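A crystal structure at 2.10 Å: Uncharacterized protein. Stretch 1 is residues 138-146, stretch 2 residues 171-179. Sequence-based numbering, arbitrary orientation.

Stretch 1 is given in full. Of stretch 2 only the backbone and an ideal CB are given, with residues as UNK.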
# COMPACT_ATOMS: atom_id res chain seq x y z
N LYS B 138 -1.82 -21.79 18.50
CA LYS B 138 -1.13 -22.19 19.72
C LYS B 138 -1.04 -20.98 20.68
O LYS B 138 -1.33 -21.09 21.86
CB LYS B 138 0.25 -22.78 19.41
CG LYS B 138 1.04 -23.21 20.64
CD LYS B 138 0.23 -24.15 21.55
CE LYS B 138 1.09 -24.80 22.63
NZ LYS B 138 1.77 -23.77 23.47
N PHE B 139 -0.65 -19.83 20.14
CA PHE B 139 -0.62 -18.62 20.94
C PHE B 139 -1.98 -18.31 21.56
O PHE B 139 -2.05 -18.02 22.76
CB PHE B 139 -0.10 -17.43 20.12
CG PHE B 139 -0.27 -16.09 20.80
CD1 PHE B 139 0.64 -15.66 21.76
CD2 PHE B 139 -1.32 -15.28 20.49
CE1 PHE B 139 0.49 -14.44 22.39
CE2 PHE B 139 -1.47 -14.05 21.10
CZ PHE B 139 -0.57 -13.63 22.07
N LEU B 140 -3.05 -18.37 20.76
CA LEU B 140 -4.38 -18.09 21.31
C LEU B 140 -4.75 -19.04 22.44
O LEU B 140 -5.39 -18.62 23.41
CB LEU B 140 -5.47 -18.15 20.25
CG LEU B 140 -5.41 -17.16 19.10
CD1 LEU B 140 -6.53 -17.50 18.11
CD2 LEU B 140 -5.49 -15.72 19.57
N SER B 141 -4.34 -20.30 22.36
CA SER B 141 -4.63 -21.25 23.43
C SER B 141 -3.73 -21.04 24.65
O SER B 141 -4.09 -21.45 25.74
CB SER B 141 -4.48 -22.71 22.95
OG SER B 141 -3.09 -23.04 22.88
N ASP B 142 -2.56 -20.44 24.47
CA ASP B 142 -1.62 -20.25 25.57
C ASP B 142 -0.80 -18.98 25.39
O ASP B 142 0.38 -19.01 24.99
CB ASP B 142 -0.72 -21.47 25.68
CG ASP B 142 0.15 -21.47 26.93
OD1 ASP B 142 -0.03 -20.59 27.83
OD2 ASP B 142 1.04 -22.32 27.02
N PRO B 143 -1.43 -17.83 25.66
CA PRO B 143 -0.78 -16.58 25.26
C PRO B 143 0.25 -16.05 26.24
O PRO B 143 0.92 -15.08 25.93
CB PRO B 143 -1.96 -15.61 25.12
CG PRO B 143 -3.00 -16.13 26.04
CD PRO B 143 -2.81 -17.63 26.10
N LEU B 144 0.36 -16.67 27.41
CA LEU B 144 1.41 -16.35 28.40
C LEU B 144 2.12 -17.65 28.81
O LEU B 144 2.00 -18.08 29.95
CB LEU B 144 0.79 -15.71 29.64
CG LEU B 144 0.19 -14.33 29.43
CD1 LEU B 144 -0.44 -13.83 30.72
CD2 LEU B 144 1.26 -13.34 28.96
N PRO B 145 2.83 -18.30 27.89
CA PRO B 145 3.35 -19.64 28.24
C PRO B 145 4.47 -19.55 29.28
O PRO B 145 5.12 -18.50 29.39
CB PRO B 145 3.93 -20.13 26.91
CG PRO B 145 4.37 -18.87 26.23
CD PRO B 145 3.35 -17.82 26.59
N ALA B 146 4.70 -20.62 30.03
CA ALA B 146 5.87 -20.65 30.92
C ALA B 146 7.06 -21.18 30.14
O ALA B 146 8.18 -21.19 30.66
CB ALA B 146 5.59 -21.48 32.16
N UNK B 171 9.87 -22.86 18.41
CA UNK B 171 9.92 -22.26 17.09
C UNK B 171 8.59 -21.56 16.73
O UNK B 171 8.35 -21.25 15.55
CB UNK B 171 10.25 -23.33 16.05
N UNK B 172 7.76 -21.30 17.74
CA UNK B 172 6.53 -20.50 17.54
C UNK B 172 6.89 -19.03 17.22
O UNK B 172 7.52 -18.34 18.02
CB UNK B 172 5.64 -20.57 18.78
N UNK B 173 6.51 -18.55 16.03
CA UNK B 173 6.95 -17.21 15.61
C UNK B 173 6.45 -16.10 16.57
O UNK B 173 7.15 -15.07 16.77
CB UNK B 173 6.45 -16.93 14.19
N UNK B 174 5.26 -16.29 17.14
CA UNK B 174 4.66 -15.28 18.01
C UNK B 174 5.42 -15.26 19.32
O UNK B 174 5.85 -14.21 19.73
CB UNK B 174 3.17 -15.56 18.25
N UNK B 175 5.63 -16.44 19.92
CA UNK B 175 6.40 -16.53 21.15
C UNK B 175 7.79 -15.92 20.99
O UNK B 175 8.27 -15.20 21.87
CB UNK B 175 6.52 -17.99 21.59
N UNK B 176 8.46 -16.22 19.87
CA UNK B 176 9.83 -15.75 19.68
C UNK B 176 9.86 -14.25 19.56
O UNK B 176 10.74 -13.57 20.14
CB UNK B 176 10.46 -16.39 18.44
N UNK B 177 8.91 -13.72 18.79
CA UNK B 177 8.88 -12.27 18.59
C UNK B 177 8.53 -11.54 19.89
O UNK B 177 9.18 -10.58 20.25
CB UNK B 177 7.87 -11.91 17.50
N UNK B 178 7.53 -12.00 20.62
CA UNK B 178 7.20 -11.34 21.91
C UNK B 178 8.33 -11.41 22.92
O UNK B 178 8.58 -10.44 23.66
CB UNK B 178 5.95 -11.98 22.52
N UNK B 179 9.03 -12.53 22.95
CA UNK B 179 10.15 -12.70 23.90
C UNK B 179 11.25 -11.73 23.54
O UNK B 179 11.85 -11.12 24.41
CB UNK B 179 10.68 -14.13 23.89

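Position 171 precedes the helix, and its ideal CB has nothing of stretch 1 within 5.5 Å, so many side chains would fit. The deposited residue is Asp171, whose OD1 is hydrogen-bonded elsewhere in the structure.

Position 172, with phi/psi of -69/118, sits just before a helix that starts at 173. The first amides of a helix lack backbone acceptors, so Ser, Thr, Asp or Asn would suit here. CA-to-CB points toward stretch 1, though no atom there lies within 5.5 Å of the ideal CB. Asn172 is the N-cap: its OD1 accepts from the backbone N of 175 at 3.0 Å and, weakly, from the N of 174 at 2.9 Å. Its ND2 packs 3.7 Å from Lys138 CB and is hydrogen-bonded elsewhere in the structure.

Position 173 is out of reach of stretch 1, which sets no demand beyond helical phi/psi; Ala173 meets it.

At 174 CA-to-CB points toward stretch 1, and the ideal CB is 4.2 Å from Phe139 CB. An apolar residue would suit such a neighbour, whether aliphatic or aromatic. Phe174 makes that contact through its CB, 4.2 Å from Phe139 CB, while its chi1 of -66° (m) leads the ring away.

Position 175 points sideways, its ideal CB 5.2 Å from Pro145 CG. Within a longer side chain's reach lie the apolar surfaces of Phe139 and Pro145 and, farther on, the carbonyl of Asp142, just past the helix end, and the amine of Lys138. Met or Phe could fill the apolar part; a long side chain ending in a donor could also use the carbonyl. Tyr175 does both. Its OH donates to Asp142 O at 2.6 Å and receives a weak hydrogen bond from Lys138 NZ at 3.2 Å, so one hydroxyl serves as donor and acceptor. Pro145 CG lies over one face of the ring, 3.7 Å from the centroid, in a CH-pi contact, and Phe139 CD1 approaches Tyr175 CE1 at 3.9 Å.

Positions 176 and 177 are out of reach of stretch 1, which leaves their choice open; they are Met176, as selenomethionine, and Phe177.

Position 178, one helical turn beyond 174, again points toward stretch 1, but the ideal CB has nothing within 5.5 Å. A large apolar residue, Leu, Met or Phe, could extend to the Phe139 ring. Phe178 does so: its CE2 comes within 3.4 Å of Phe139 CE1, the centroids 5.3 Å apart and the planes oblique at 48°.

Position 179 is out of reach again, and Met179, also selenomethionine, makes no contact with stretch 1.

Stretch 2 171-179: DNAFYMFFM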
# COMPACT_ATOMS: atom_id res chain seq x y z
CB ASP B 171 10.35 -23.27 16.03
CG ASP B 171 9.35 -24.36 15.83
OD1 ASP B 171 8.14 -24.10 16.00
OD2 ASP B 171 9.77 -25.48 15.50
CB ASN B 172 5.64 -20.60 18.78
CG ASN B 172 4.31 -19.88 18.62
OD1 ASN B 172 4.27 -18.66 18.48
ND2 ASN B 172 3.22 -20.64 18.63
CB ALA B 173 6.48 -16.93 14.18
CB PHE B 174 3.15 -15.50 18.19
CG PHE B 174 2.37 -15.31 16.92
CD1 PHE B 174 1.99 -14.05 16.51
CD2 PHE B 174 2.09 -16.39 16.09
CE1 PHE B 174 1.31 -13.86 15.34
CE2 PHE B 174 1.42 -16.20 14.90
CZ PHE B 174 1.03 -14.92 14.51
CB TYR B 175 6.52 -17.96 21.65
CG TYR B 175 5.25 -18.63 22.10
CD1 TYR B 175 4.13 -17.88 22.53
CD2 TYR B 175 5.17 -20.02 22.17
CE1 TYR B 175 2.98 -18.52 22.98
CE2 TYR B 175 4.02 -20.67 22.62
CZ TYR B 175 2.92 -19.92 23.03
OH TYR B 175 1.76 -20.56 23.45
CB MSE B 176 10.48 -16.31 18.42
CG MSE B 176 10.74 -17.80 18.60
SE MSE B 176 11.68 -18.50 16.99
CE MSE B 176 10.63 -17.96 15.38
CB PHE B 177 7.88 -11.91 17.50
CG PHE B 177 7.75 -10.42 17.29
CD1 PHE B 177 8.76 -9.70 16.69
CD2 PHE B 177 6.63 -9.76 17.75
CE1 PHE B 177 8.65 -8.33 16.53
CE2 PHE B 177 6.49 -8.40 17.58
CZ PHE B 177 7.50 -7.69 16.96
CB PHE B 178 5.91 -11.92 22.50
CG PHE B 178 4.70 -11.65 21.66
CD1 PHE B 178 4.56 -10.46 21.01
CD2 PHE B 178 3.72 -12.60 21.50
CE1 PHE B 178 3.47 -10.22 20.20
CE2 PHE B 178 2.61 -12.34 20.72
CZ PHE B 178 2.48 -11.15 20.09
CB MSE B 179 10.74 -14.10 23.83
CG MSE B 179 9.92 -15.12 24.62
SE MSE B 179 10.45 -16.98 24.16
CE MSE B 179 12.40 -16.59 24.07
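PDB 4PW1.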